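Local coordinates for 11S globulin seed storage protein (Amaranthus hypochondriacus, PDB 3QAC) that probably serves as a seed storage protein, a nutrient reservoir that in its mature form is a hexamer of disulfide-linked acidic and basic chains, at residues A[21-25]-A[36-42]; A[47-52]-A[344-348]; A[165-169]-A[320-324]; A[354-360]-A[385-391]. All coordinates share one frame; numbering follows the deposited sequence.

Contacts 2 and 4 are buried, whereas contacts 1 and 3 lie partly covered, with exposed residues along their margins. Contacts 1 and 2 share a sheet through the neighbouring strands 33-37 and 51-57, and contact 3 touches contact 2 where Gly49 O meets the turn that begins at Asp165. Contacts 2 and 3 each join the two cupin regions, the first by apolar groups and a histidine face, the second by an asparagine amide hydrogen-bonded to both segments and a guanidinium stack. Contact 1 mixes an indole, a proline and bridging water within the N-terminal cupin. Contact 4, about 17 Å from contact 2 between centres, is antiparallel pairing in the C-terminal cupin, linked to contact 2 by Met348.

Contact 1: A[21-25]-A[36-42]; sequences ALEPT and EVWDSNE
The indole N-H of Trp38 donates to Leu22 O, with NE1 and O 2.8 Å apart and an angle of 160° at the hydrogen. The oxygen lies in the plane of the indole, yet the donor stands above the plane of the carbonyl. Trp38 CG, anti to the carbonyl carbon (chi1 -86°), turns the indole toward 21-25. Leu22 adds its CB, 3.7 Å from Trp38 CD1. One face of the ring carries the backbone of Glu23 and the ring of Pro24, whose CG sits 3.6 Å from the centroid of the six-membered ring and 10° off its normal, a CH-pi contact. Within this N-terminal cupin region, residues 21-25 lead into strand 26-30, an outer strand, within this chain, of an antiparallel sheet, and the hydrogen bond from Thr25 N to Val37 O (2.9 Å) begins its pairing with strand 33-37. Pro24 CB packs on Glu36 CB at 3.6 Å, while the carboxylate of Glu36 forms a salt bridge with Arg54. A water accepts from Asp39 N and donates to Glu23 O. Asp39 OD1 closes an Asx turn by accepting from Asn41 N, and Leu22 CD2 lies against the carboxylate of Glu42, 3.5 Å from its CD.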
loop_
_atom_site.group_PDB
_atom_site.type_symbol
_atom_site.label_atom_id
_atom_site.label_comp_id
_atom_site.label_asym_id
_atom_site.label_seq_id
_atom_site.Cartn_x
_atom_site.Cartn_y
_atom_site.Cartn_z
ATOM N N ALA A 21 -18.956 -18.672 -13.440
ATOM C CA ALA A 21 -17.868 -19.515 -13.882
ATOM C C ALA A 21 -17.317 -18.821 -15.116
ATOM O O ALA A 21 -18.004 -18.700 -16.123
ATOM C CB ALA A 21 -18.370 -20.897 -14.212
ATOM N N LEU A 22 -16.090 -18.335 -15.015
ATOM C CA LEU A 22 -15.480 -17.544 -16.074
ATOM C C LEU A 22 -14.517 -18.327 -16.950
ATOM O O LEU A 22 -13.705 -19.130 -16.483
ATOM C CB LEU A 22 -14.770 -16.324 -15.491
ATOM C CG LEU A 22 -15.694 -15.349 -14.764
ATOM C CD1 LEU A 22 -14.912 -14.351 -13.906
ATOM C CD2 LEU A 22 -16.633 -14.627 -15.777
ATOM N N GLU A 23 -14.617 -18.066 -18.245
ATOM C CA GLU A 23 -13.732 -18.665 -19.213
ATOM C C GLU A 23 -13.132 -17.556 -20.051
ATOM O O GLU A 23 -13.614 -16.420 -20.015
ATOM C CB GLU A 23 -14.498 -19.661 -20.065
ATOM C CG GLU A 23 -15.294 -20.633 -19.223
ATOM C CD GLU A 23 -16.027 -21.652 -20.071
ATOM O OE1 GLU A 23 -15.504 -22.013 -21.144
ATOM O OE2 GLU A 23 -17.123 -22.086 -19.667
ATOM N N PRO A 24 -12.033 -17.863 -20.753
ATOM C CA PRO A 24 -11.381 -16.848 -21.579
ATOM C C PRO A 24 -12.405 -16.258 -22.534
ATOM O O PRO A 24 -13.250 -16.999 -23.031
ATOM C CB PRO A 24 -10.336 -17.645 -22.372
ATOM C CG PRO A 24 -10.111 -18.879 -21.596
ATOM C CD PRO A 24 -11.402 -19.181 -20.885
ATOM N N THR A 25 -12.349 -14.953 -22.767
ATOM C CA THR A 25 -13.226 -14.328 -23.752
ATOM C C THR A 25 -12.455 -13.859 -24.989
ATOM O O THR A 25 -13.053 -13.489 -25.993
ATOM C CB THR A 25 -14.024 -13.163 -23.156
ATOM O OG1 THR A 25 -13.113 -12.158 -22.697
ATOM C CG2 THR A 25 -14.901 -13.658 -22.000
ATOM N N GLU A 36 -4.972 -17.420 -24.054
ATOM C CA GLU A 36 -6.363 -17.173 -23.753
ATOM C C GLU A 36 -6.504 -16.189 -22.603
ATOM O O GLU A 36 -5.934 -16.388 -21.514
ATOM C CB GLU A 36 -7.043 -18.486 -23.433
ATOM C CG GLU A 36 -6.693 -19.562 -24.434
ATOM C CD GLU A 36 -7.261 -20.904 -24.058
ATOM O OE1 GLU A 36 -6.470 -21.821 -23.773
ATOM O OE2 GLU A 36 -8.503 -21.042 -24.044
ATOM N N VAL A 37 -7.268 -15.126 -22.844
ATOM C CA VAL A 37 -7.374 -14.033 -21.886
ATOM C C VAL A 37 -8.779 -13.928 -21.327
ATOM O O VAL A 37 -9.764 -13.792 -22.087
ATOM C CB VAL A 37 -6.982 -12.694 -22.520
ATOM C CG1 VAL A 37 -7.030 -11.570 -21.479
ATOM C CG2 VAL A 37 -5.607 -12.807 -23.179
ATOM N N TRP A 38 -8.883 -14.011 -19.999
ATOM C CA TRP A 38 -10.176 -13.849 -19.371
ATOM C C TRP A 38 -10.545 -12.384 -19.486
ATOM O O TRP A 38 -9.688 -11.556 -19.771
ATOM C CB TRP A 38 -10.164 -14.310 -17.920
ATOM C CG TRP A 38 -10.408 -15.783 -17.758
ATOM C CD1 TRP A 38 -11.541 -16.382 -17.280
ATOM C CD2 TRP A 38 -9.497 -16.844 -18.070
ATOM N NE1 TRP A 38 -11.388 -17.751 -17.281
ATOM C CE2 TRP A 38 -10.137 -18.055 -17.760
ATOM C CE3 TRP A 38 -8.197 -16.884 -18.585
ATOM C CZ2 TRP A 38 -9.520 -19.299 -17.944
ATOM C CZ3 TRP A 38 -7.587 -18.109 -18.764
ATOM C CH2 TRP A 38 -8.248 -19.302 -18.447
ATOM N N ASP A 39 -11.816 -12.079 -19.271
ATOM C CA ASP A 39 -12.315 -10.712 -19.377
ATOM C C ASP A 39 -12.066 -9.968 -18.074
ATOM O O ASP A 39 -12.759 -10.170 -17.084
ATOM C CB ASP A 39 -13.812 -10.735 -19.718
ATOM C CG ASP A 39 -14.404 -9.349 -19.912
ATOM O OD1 ASP A 39 -13.691 -8.330 -19.782
ATOM O OD2 ASP A 39 -15.612 -9.280 -20.191
ATOM N N SER A 40 -11.077 -9.090 -18.084
ATOM C CA SER A 40 -10.723 -8.338 -16.897
ATOM C C SER A 40 -11.771 -7.313 -16.518
ATOM O O SER A 40 -11.680 -6.720 -15.444
ATOM C CB SER A 40 -9.379 -7.638 -17.085
ATOM O OG SER A 40 -8.380 -8.577 -17.381
ATOM N N ASN A 41 -12.758 -7.093 -17.388
ATOM C CA ASN A 41 -13.822 -6.143 -17.068
ATOM C C ASN A 41 -14.871 -6.785 -16.201
ATOM O O ASN A 41 -15.612 -6.095 -15.526
ATOM C CB ASN A 41 -14.499 -5.591 -18.321
ATOM C CG ASN A 41 -13.657 -4.575 -19.037
ATOM O OD1 ASN A 41 -13.248 -3.575 -18.451
ATOM N ND2 ASN A 41 -13.402 -4.814 -20.320
ATOM N N GLU A 42 -14.963 -8.108 -16.242
ATOM C CA GLU A 42 -15.880 -8.797 -15.339
ATOM C C GLU A 42 -15.783 -8.200 -13.943
ATOM O O GLU A 42 -14.693 -8.013 -13.402
ATOM C CB GLU A 42 -15.575 -10.292 -15.294
ATOM C CG GLU A 42 -15.981 -11.007 -16.562
ATOM C CD GLU A 42 -17.480 -11.295 -16.615
ATOM O OE1 GLU A 42 -17.913 -11.848 -17.650
ATOM O OE2 GLU A 42 -18.214 -10.983 -15.628
HETATM O O HOH W 1 -13.550 -13.883 -18.705
HETATM O O HOH W 2 -10.030 -10.670 -22.716
#

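Contact 2: A[47-52]-A[344-348]; sequences CAGVSV and AHNIM
The backbones of 47-52 and 344-348 come closest at Ala48 and His345, whose CA atoms are 5.9 Å apart, and the segments are not paired as strands; the end of the helix, backbone included, and the side chains beyond it make the contact. Residues 47-48 end helix 43-48, Gly49 turns the chain with positive phi, and strand 51-57 then runs past the start of strand 346-351. The imidazole of His345 lies beneath the helix end: Ala48 CA is 3.8 Å from the ring centroid and 14° off the normal, a CH-pi contact over the face. With CG anti to the carbonyl carbon (chi1 -63°), the ring reaches Cys47 as well, where CE1 is 3.5 Å from SG and the sulfur approaches obliquely. That sulfur is in the disulfide with Cys14. Farther on, Ile347 fills the space facing the two valines, its CG1 3.8 Å from Val50 CG2 and its CG2 4.0 Å from Val52 CG2; Leu163 of strand 158-164 also packs on this cluster. With His345 replaced by alanine, Ala48 would probably lose the ring packed on its CA, and Gln172 O of the second subunit its NE2 donor. The contact thus joins the two cupin regions by dispersion and ring-face packing, while NE2 of the histidine is used at the subunit interface.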
loop_
_atom_site.group_PDB
_atom_site.type_symbol
_atom_site.label_atom_id
_atom_site.label_comp_id
_atom_site.label_asym_id
_atom_site.label_seq_id
_atom_site.Cartn_x
_atom_site.Cartn_y
_atom_site.Cartn_z
ATOM N N CYS A 47 -13.123 -6.215 -8.907
ATOM C CA CYS A 47 -13.100 -6.297 -7.464
ATOM C C CYS A 47 -11.762 -6.876 -6.963
ATOM O O CYS A 47 -11.181 -6.360 -6.013
ATOM C CB CYS A 47 -14.257 -7.172 -6.979
ATOM S SG CYS A 47 -14.189 -7.549 -5.210
ATOM N N ALA A 48 -11.290 -7.947 -7.606
ATOM C CA ALA A 48 -10.081 -8.645 -7.185
ATOM C C ALA A 48 -8.839 -7.897 -7.639
ATOM O O ALA A 48 -7.786 -7.989 -7.022
ATOM C CB ALA A 48 -10.073 -10.065 -7.723
ATOM N N GLY A 49 -8.973 -7.135 -8.719
ATOM C CA GLY A 49 -7.860 -6.354 -9.233
ATOM C C GLY A 49 -6.811 -7.249 -9.856
ATOM O O GLY A 49 -5.606 -7.075 -9.648
ATOM N N VAL A 50 -7.270 -8.230 -10.620
ATOM C CA VAL A 50 -6.348 -9.132 -11.275
ATOM C C VAL A 50 -6.818 -9.406 -12.671
ATOM O O VAL A 50 -7.937 -9.054 -13.053
ATOM C CB VAL A 50 -6.225 -10.460 -10.525
ATOM C CG1 VAL A 50 -5.770 -10.215 -9.071
ATOM C CG2 VAL A 50 -7.538 -11.212 -10.566
ATOM N N SER A 51 -5.933 -10.001 -13.445
ATOM C CA SER A 51 -6.291 -10.523 -14.743
ATOM C C SER A 51 -5.757 -11.940 -14.776
ATOM O O SER A 51 -4.841 -12.299 -14.039
ATOM C CB SER A 51 -5.684 -9.689 -15.861
ATOM O OG SER A 51 -6.243 -8.377 -15.891
ATOM N N VAL A 52 -6.357 -12.763 -15.604
ATOM C CA VAL A 52 -5.896 -14.118 -15.736
ATOM C C VAL A 52 -5.700 -14.408 -17.212
ATOM O O VAL A 52 -6.539 -14.037 -18.061
ATOM C CB VAL A 52 -6.889 -15.121 -15.084
ATOM C CG1 VAL A 52 -6.427 -16.547 -15.275
ATOM C CG2 VAL A 52 -7.052 -14.818 -13.603
ATOM N N ALA A 344 -7.656 -12.301 1.679
ATOM C CA ALA A 344 -7.293 -12.312 0.273
ATOM C C ALA A 344 -8.464 -12.731 -0.628
ATOM O O ALA A 344 -9.338 -13.516 -0.216
ATOM C CB ALA A 344 -6.106 -13.254 0.060
ATOM N N HIS A 345 -8.474 -12.193 -1.847
ATOM C CA HIS A 345 -9.361 -12.691 -2.892
ATOM C C HIS A 345 -8.777 -13.998 -3.347
ATOM O O HIS A 345 -7.571 -14.187 -3.384
ATOM C CB HIS A 345 -9.435 -11.751 -4.111
ATOM C CG HIS A 345 -10.008 -10.410 -3.797
ATOM N ND1 HIS A 345 -11.358 -10.207 -3.594
ATOM C CD2 HIS A 345 -9.417 -9.205 -3.629
ATOM C CE1 HIS A 345 -11.571 -8.937 -3.306
ATOM N NE2 HIS A 345 -10.412 -8.306 -3.328
ATOM N N ASN A 346 -9.649 -14.893 -3.750
ATOM C CA ASN A 346 -9.199 -16.177 -4.186
ATOM C C ASN A 346 -9.640 -16.425 -5.618
ATOM O O ASN A 346 -10.838 -16.551 -5.894
ATOM C CB ASN A 346 -9.804 -17.208 -3.260
ATOM C CG ASN A 346 -9.149 -18.507 -3.397
ATOM O OD1 ASN A 346 -8.844 -18.918 -4.507
ATOM N ND2 ASN A 346 -8.890 -19.174 -2.271
ATOM N N ILE A 347 -8.693 -16.467 -6.537
ATOM C CA ILE A 347 -9.052 -16.774 -7.904
ATOM C C ILE A 347 -8.875 -18.260 -8.037
ATOM O O ILE A 347 -7.771 -18.747 -8.242
ATOM C CB ILE A 347 -8.225 -16.012 -8.964
ATOM C CG1 ILE A 347 -8.548 -14.521 -8.923
ATOM C CG2 ILE A 347 -8.565 -16.506 -10.359
ATOM C CD1 ILE A 347 -8.166 -13.828 -7.591
ATOM N N MET A 348 -9.973 -18.978 -7.862
ATOM C CA MET A 348 -9.939 -20.421 -7.961
ATOM C C MET A 348 -10.182 -20.925 -9.372
ATOM O O MET A 348 -11.289 -20.854 -9.901
ATOM C CB MET A 348 -10.958 -21.066 -7.049
ATOM C CG MET A 348 -11.096 -22.518 -7.425
ATOM S SD MET A 348 -12.156 -23.380 -6.320
ATOM C CE MET A 348 -13.633 -22.409 -6.518
#

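Contact 3: A[165-169]-A[320-324]; sequences DTANH and HLRLS
His320, near the end of helix 318-321, meets His169 through its backbone: His320 O lies at the edge of the imidazole, in its plane, 3.5 Å from CE1. The same carbonyl accepts from a water that also donates to Asn168 OD1. Next comes Leu321, whose O accepts from Asn168 ND2 at 2.7 Å, in the plane of the carbonyl and with an angle of 162° at the hydrogen. The other proton of that amide goes to Asp165 OD2, likewise at 2.7 Å and on the anti side of the carboxylate. Both acceptors lie near the amide plane, which fixes the rotation of the amide. CG of Asn168 is anti to its own N (chi1 -157°), and this aims the group across at the helix end. A leucine in place of Asn168 would probably leave Leu321 O and Asp165 OD2 without the amide N-H groups that they accept from. Arg322, where the chain leaves the helix with positive phi, extends its side chain to lay the guanidinium flat on His169, centres 3.7 Å apart and planes at 22°. Leu323 then turns CD2 onto the carboxylate of Asp165, 3.2 Å from OD2. Residues 165-168 form a type I beta turn just after strand 158-164, with Pro71 packed on both Asn168 and Leu321 and Val50 on Asp165; the opposing segment passes from helix 318-321 into strand 324-330, so the contact ties the N-terminal cupin region to the C-terminal one.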
loop_
_atom_site.group_PDB
_atom_site.type_symbol
_atom_site.label_atom_id
_atom_site.label_comp_id
_atom_site.label_asym_id
_atom_site.label_seq_id
_atom_site.Cartn_x
_atom_site.Cartn_y
_atom_site.Cartn_z
ATOM N N ASP A 165 -1.370 -9.700 -11.157
ATOM C CA ASP A 165 -1.934 -8.964 -10.044
ATOM C C ASP A 165 -1.792 -7.471 -10.267
ATOM O O ASP A 165 -0.926 -6.818 -9.674
ATOM C CB ASP A 165 -1.266 -9.388 -8.742
ATOM C CG ASP A 165 -1.768 -8.605 -7.572
ATOM O OD1 ASP A 165 -2.901 -8.094 -7.694
ATOM O OD2 ASP A 165 -1.041 -8.493 -6.548
ATOM N N THR A 166 -2.661 -6.939 -11.124
ATOM C CA THR A 166 -2.563 -5.569 -11.587
ATOM C C THR A 166 -2.737 -4.611 -10.429
ATOM O O THR A 166 -2.205 -3.514 -10.455
ATOM C CB THR A 166 -3.627 -5.290 -12.650
ATOM O OG1 THR A 166 -4.864 -5.846 -12.211
ATOM C CG2 THR A 166 -3.267 -5.965 -13.944
ATOM N N ALA A 167 -3.472 -5.028 -9.407
ATOM C CA ALA A 167 -3.673 -4.188 -8.231
ATOM C C ALA A 167 -2.517 -4.241 -7.212
ATOM O O ALA A 167 -2.589 -3.617 -6.159
ATOM C CB ALA A 167 -4.981 -4.555 -7.546
ATOM N N ASN A 168 -1.466 -4.996 -7.520
ATOM C CA ASN A 168 -0.297 -5.072 -6.640
ATOM C C ASN A 168 0.316 -3.696 -6.481
ATOM O O ASN A 168 0.425 -2.956 -7.454
ATOM C CB ASN A 168 0.754 -6.027 -7.226
ATOM C CG ASN A 168 1.708 -6.603 -6.156
ATOM O OD1 ASN A 168 2.757 -6.033 -5.856
ATOM N ND2 ASN A 168 1.340 -7.742 -5.603
ATOM N N HIS A 169 0.734 -3.370 -5.262
ATOM C CA HIS A 169 1.537 -2.175 -5.001
ATOM C C HIS A 169 2.704 -2.062 -5.980
ATOM O O HIS A 169 3.126 -0.960 -6.327
ATOM C CB HIS A 169 2.099 -2.214 -3.576
ATOM C CG HIS A 169 3.323 -3.074 -3.431
ATOM N ND1 HIS A 169 3.261 -4.448 -3.280
ATOM C CD2 HIS A 169 4.641 -2.753 -3.424
ATOM C CE1 HIS A 169 4.490 -4.933 -3.181
ATOM N NE2 HIS A 169 5.344 -3.928 -3.272
ATOM N N HIS A 320 7.866 -10.574 -1.159
ATOM C CA HIS A 320 7.909 -9.365 -1.969
ATOM C C HIS A 320 6.657 -9.151 -2.827
ATOM O O HIS A 320 6.149 -8.034 -2.919
ATOM C CB HIS A 320 9.181 -9.299 -2.814
ATOM C CG HIS A 320 10.306 -8.595 -2.125
ATOM N ND1 HIS A 320 10.417 -7.220 -2.102
ATOM C CD2 HIS A 320 11.345 -9.074 -1.398
ATOM C CE1 HIS A 320 11.491 -6.882 -1.407
ATOM N NE2 HIS A 320 12.071 -7.988 -0.971
ATOM N N LEU A 321 6.163 -10.218 -3.437
ATOM C CA LEU A 321 4.973 -10.113 -4.264
ATOM C C LEU A 321 3.699 -9.919 -3.452
ATOM O O LEU A 321 2.735 -9.378 -3.961
ATOM C CB LEU A 321 4.821 -11.336 -5.151
ATOM C CG LEU A 321 6.023 -11.738 -5.998
ATOM C CD1 LEU A 321 5.478 -12.227 -7.322
ATOM C CD2 LEU A 321 6.977 -10.580 -6.186
ATOM N N ARG A 322 3.700 -10.356 -2.197
ATOM C CA ARG A 322 2.496 -10.336 -1.387
ATOM C C ARG A 322 1.368 -11.104 -2.091
ATOM O O ARG A 322 0.207 -10.679 -2.131
ATOM C CB ARG A 322 2.074 -8.895 -1.082
ATOM C CG ARG A 322 3.122 -8.088 -0.300
ATOM C CD ARG A 322 2.709 -6.614 -0.208
ATOM N NE ARG A 322 3.793 -5.750 0.270
ATOM C CZ ARG A 322 3.731 -4.418 0.312
ATOM N NH1 ARG A 322 2.633 -3.780 -0.092
ATOM N NH2 ARG A 322 4.770 -3.718 0.760
ATOM N N LEU A 323 1.724 -12.237 -2.671
ATOM C CA LEU A 323 0.716 -13.151 -3.157
ATOM C C LEU A 323 0.984 -14.491 -2.515
ATOM O O LEU A 323 2.096 -14.757 -2.005
ATOM C CB LEU A 323 0.776 -13.271 -4.670
ATOM C CG LEU A 323 0.572 -11.915 -5.361
ATOM C CD1 LEU A 323 1.009 -11.960 -6.784
ATOM C CD2 LEU A 323 -0.886 -11.470 -5.259
ATOM N N SER A 324 -0.043 -15.328 -2.525
ATOM C CA SER A 324 0.117 -16.710 -2.158
ATOM C C SER A 324 -0.730 -17.555 -3.085
ATOM O O SER A 324 -1.385 -17.041 -3.987
ATOM C CB SER A 324 -0.224 -16.938 -0.684
ATOM O OG SER A 324 -1.259 -16.081 -0.263
HETATM O O HOH W 3 5.417 -7.285 -5.749
#

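Contact 4: A[354-360]-A[385-391]; sequences RGRIQIV and AIVKQAF
Phe391 turns the edge of its ring to Arg354, whose CG lies in the ring plane, 3.8 Å from Phe391 CD2. Phe391 CG is anti to the carbonyl carbon (chi1 -73°), which brings the ring to the neighbouring strand, where Phe391 CZ is 3.7 Å from Arg356 CB. The guanidinium of Arg354 is turned only 19° from the phenyl plane, while its NH1 forms a salt bridge with Glu371; Arg356 bends away to Asp369. Ile386 lies alongside both Ile357 and Ile359, pointing the same way, and its CD1 is 3.8 Å from Ile357 CG2 and 4.0 Å from Ile359 CG1. Ile386 CG1 is anti to the backbone N (chi1 168°), which carries CD1 to where it touches both isoleucines. These strands run antiparallel in a curled sheet of the C-terminal cupin. Hydrogen-bonded pairs Arg356-Gln389, Gln358-Val387 and Val360-Ala385 alternate with non-hydrogen-bonded ones. Val360 N donates to Ala385 O at 2.8 Å, but the return bond from Ala385 N is weak. The face bearing the isoleucines packs on Met348 of strand 346-351. On the other, Gln358 CB meets Val387 CG1 at 4.0 Å, and Gln358 OE1 accepts from Glu216 N of the second subunit.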
loop_
_atom_site.group_PDB
_atom_site.type_symbol
_atom_site.label_atom_id
_atom_site.label_comp_id
_atom_site.label_asym_id
_atom_site.label_seq_id
_atom_site.Cartn_x
_atom_site.Cartn_y
_atom_site.Cartn_z
ATOM N N ARG A 354 -14.694 -31.804 -11.434
ATOM C CA ARG A 354 -15.881 -30.985 -11.430
ATOM C C ARG A 354 -16.354 -30.852 -10.002
ATOM O O ARG A 354 -16.217 -31.788 -9.211
ATOM C CB ARG A 354 -16.971 -31.632 -12.288
ATOM C CG ARG A 354 -18.269 -30.845 -12.349
ATOM C CD ARG A 354 -19.228 -31.436 -13.382
ATOM N NE ARG A 354 -18.662 -31.405 -14.732
ATOM C CZ ARG A 354 -18.952 -30.488 -15.655
ATOM N NH1 ARG A 354 -19.815 -29.511 -15.381
ATOM N NH2 ARG A 354 -18.382 -30.555 -16.857
ATOM N N GLY A 355 -16.895 -29.684 -9.667
ATOM C CA GLY A 355 -17.366 -29.438 -8.321
ATOM C C GLY A 355 -18.579 -28.538 -8.256
ATOM O O GLY A 355 -18.702 -27.589 -9.036
ATOM N N ARG A 356 -19.497 -28.857 -7.349
ATOM C CA ARG A 356 -20.571 -27.932 -7.012
ATOM C C ARG A 356 -19.957 -26.918 -6.046
ATOM O O ARG A 356 -19.570 -27.237 -4.917
ATOM C CB ARG A 356 -21.803 -28.654 -6.422
ATOM C CG ARG A 356 -22.666 -27.842 -5.420
ATOM C CD ARG A 356 -24.150 -27.691 -5.836
ATOM N NE ARG A 356 -24.301 -27.046 -7.143
ATOM C CZ ARG A 356 -25.448 -26.570 -7.642
ATOM N NH1 ARG A 356 -26.579 -26.647 -6.940
ATOM N NH2 ARG A 356 -25.467 -26.005 -8.850
ATOM N N ILE A 357 -19.832 -25.694 -6.525
ATOM C CA ILE A 357 -19.239 -24.649 -5.734
ATOM C C ILE A 357 -20.321 -23.679 -5.339
ATOM O O ILE A 357 -21.108 -23.228 -6.162
ATOM C CB ILE A 357 -18.092 -23.953 -6.506
ATOM C CG1 ILE A 357 -16.954 -24.955 -6.725
ATOM C CG2 ILE A 357 -17.590 -22.735 -5.744
ATOM C CD1 ILE A 357 -15.911 -24.496 -7.702
ATOM N N GLN A 358 -20.384 -23.379 -4.057
ATOM C CA GLN A 358 -21.336 -22.386 -3.611
ATOM C C GLN A 358 -20.648 -21.290 -2.783
ATOM O O GLN A 358 -19.831 -21.572 -1.883
ATOM C CB GLN A 358 -22.519 -23.022 -2.873
ATOM C CG GLN A 358 -23.618 -22.000 -2.596
ATOM C CD GLN A 358 -24.882 -22.592 -1.998
ATOM O OE1 GLN A 358 -24.877 -23.692 -1.425
ATOM N NE2 GLN A 358 -25.974 -21.848 -2.112
ATOM N N ILE A 359 -20.982 -20.044 -3.124
ATOM C CA ILE A 359 -20.340 -18.873 -2.564
ATOM C C ILE A 359 -21.406 -17.917 -2.059
ATOM O O ILE A 359 -22.427 -17.679 -2.724
ATOM C CB ILE A 359 -19.465 -18.174 -3.616
ATOM C CG1 ILE A 359 -18.476 -19.165 -4.222
ATOM C CG2 ILE A 359 -18.786 -16.928 -3.042
ATOM C CD1 ILE A 359 -17.623 -18.564 -5.310
ATOM N N VAL A 360 -21.162 -17.389 -0.866
ATOM C CA VAL A 360 -22.097 -16.521 -0.177
ATOM C C VAL A 360 -21.435 -15.183 0.116
ATOM O O VAL A 360 -20.241 -15.126 0.447
ATOM C CB VAL A 360 -22.504 -17.147 1.165
ATOM C CG1 VAL A 360 -23.449 -16.221 1.942
ATOM C CG2 VAL A 360 -23.117 -18.518 0.951
ATOM N N ALA A 385 -17.790 -16.443 1.936
ATOM C CA ALA A 385 -17.822 -17.835 2.352
ATOM C C ALA A 385 -18.055 -18.766 1.176
ATOM O O ALA A 385 -18.823 -18.457 0.258
ATOM C CB ALA A 385 -18.865 -18.048 3.404
ATOM N N ILE A 386 -17.379 -19.912 1.217
ATOM C CA ILE A 386 -17.396 -20.848 0.114
ATOM C C ILE A 386 -17.249 -22.310 0.560
ATOM O O ILE A 386 -16.556 -22.603 1.534
ATOM C CB ILE A 386 -16.351 -20.476 -0.959
ATOM C CG1 ILE A 386 -16.176 -21.613 -1.952
ATOM C CG2 ILE A 386 -15.001 -20.110 -0.320
ATOM C CD1 ILE A 386 -15.248 -21.294 -3.066
ATOM N N VAL A 387 -17.959 -23.199 -0.142
ATOM C CA VAL A 387 -17.848 -24.651 0.008
ATOM C C VAL A 387 -17.599 -25.286 -1.362
ATOM O O VAL A 387 -18.071 -24.807 -2.391
ATOM C CB VAL A 387 -19.111 -25.267 0.671
ATOM C CG1 VAL A 387 -20.369 -24.961 -0.146
ATOM C CG2 VAL A 387 -18.932 -26.773 0.891
ATOM N N LYS A 388 -16.799 -26.334 -1.389
ATOM C CA LYS A 388 -16.489 -26.989 -2.648
ATOM C C LYS A 388 -16.841 -28.456 -2.506
ATOM O O LYS A 388 -16.305 -29.147 -1.639
ATOM C CB LYS A 388 -15.004 -26.853 -3.001
ATOM C CG LYS A 388 -14.391 -25.482 -2.704
ATOM C CD LYS A 388 -13.003 -25.367 -3.349
ATOM C CE LYS A 388 -12.300 -24.075 -2.988
ATOM N NZ LYS A 388 -11.735 -24.146 -1.620
ATOM N N GLN A 389 -17.755 -28.926 -3.344
ATOM C CA GLN A 389 -18.184 -30.314 -3.292
ATOM C C GLN A 389 -17.793 -31.023 -4.576
ATOM O O GLN A 389 -18.344 -30.753 -5.647
ATOM C CB GLN A 389 -19.686 -30.388 -3.053
ATOM C CG GLN A 389 -20.317 -31.692 -3.458
ATOM C CD GLN A 389 -20.505 -32.618 -2.292
ATOM O OE1 GLN A 389 -21.430 -32.451 -1.492
ATOM N NE2 GLN A 389 -19.628 -33.606 -2.183
ATOM N N ALA A 390 -16.812 -31.914 -4.471
ATOM C CA ALA A 390 -16.362 -32.690 -5.621
ATOM C C ALA A 390 -17.455 -33.647 -6.095
ATOM O O ALA A 390 -18.272 -34.132 -5.305
ATOM C CB ALA A 390 -15.097 -33.464 -5.270
ATOM N N PHE A 391 -17.467 -33.924 -7.391
ATOM C CA PHE A 391 -18.320 -34.986 -7.902
ATOM C C PHE A 391 -17.491 -36.247 -8.126
ATOM O O PHE A 391 -16.347 -36.332 -7.664
ATOM C CB PHE A 391 -19.077 -34.551 -9.157
ATOM C CG PHE A 391 -20.192 -33.583 -8.874
ATOM C CD1 PHE A 391 -21.074 -33.811 -7.822
ATOM C CD2 PHE A 391 -20.362 -32.444 -9.653
ATOM C CE1 PHE A 391 -22.110 -32.919 -7.555
ATOM C CE2 PHE A 391 -21.391 -31.552 -9.396
ATOM C CZ PHE A 391 -22.267 -31.787 -8.345
#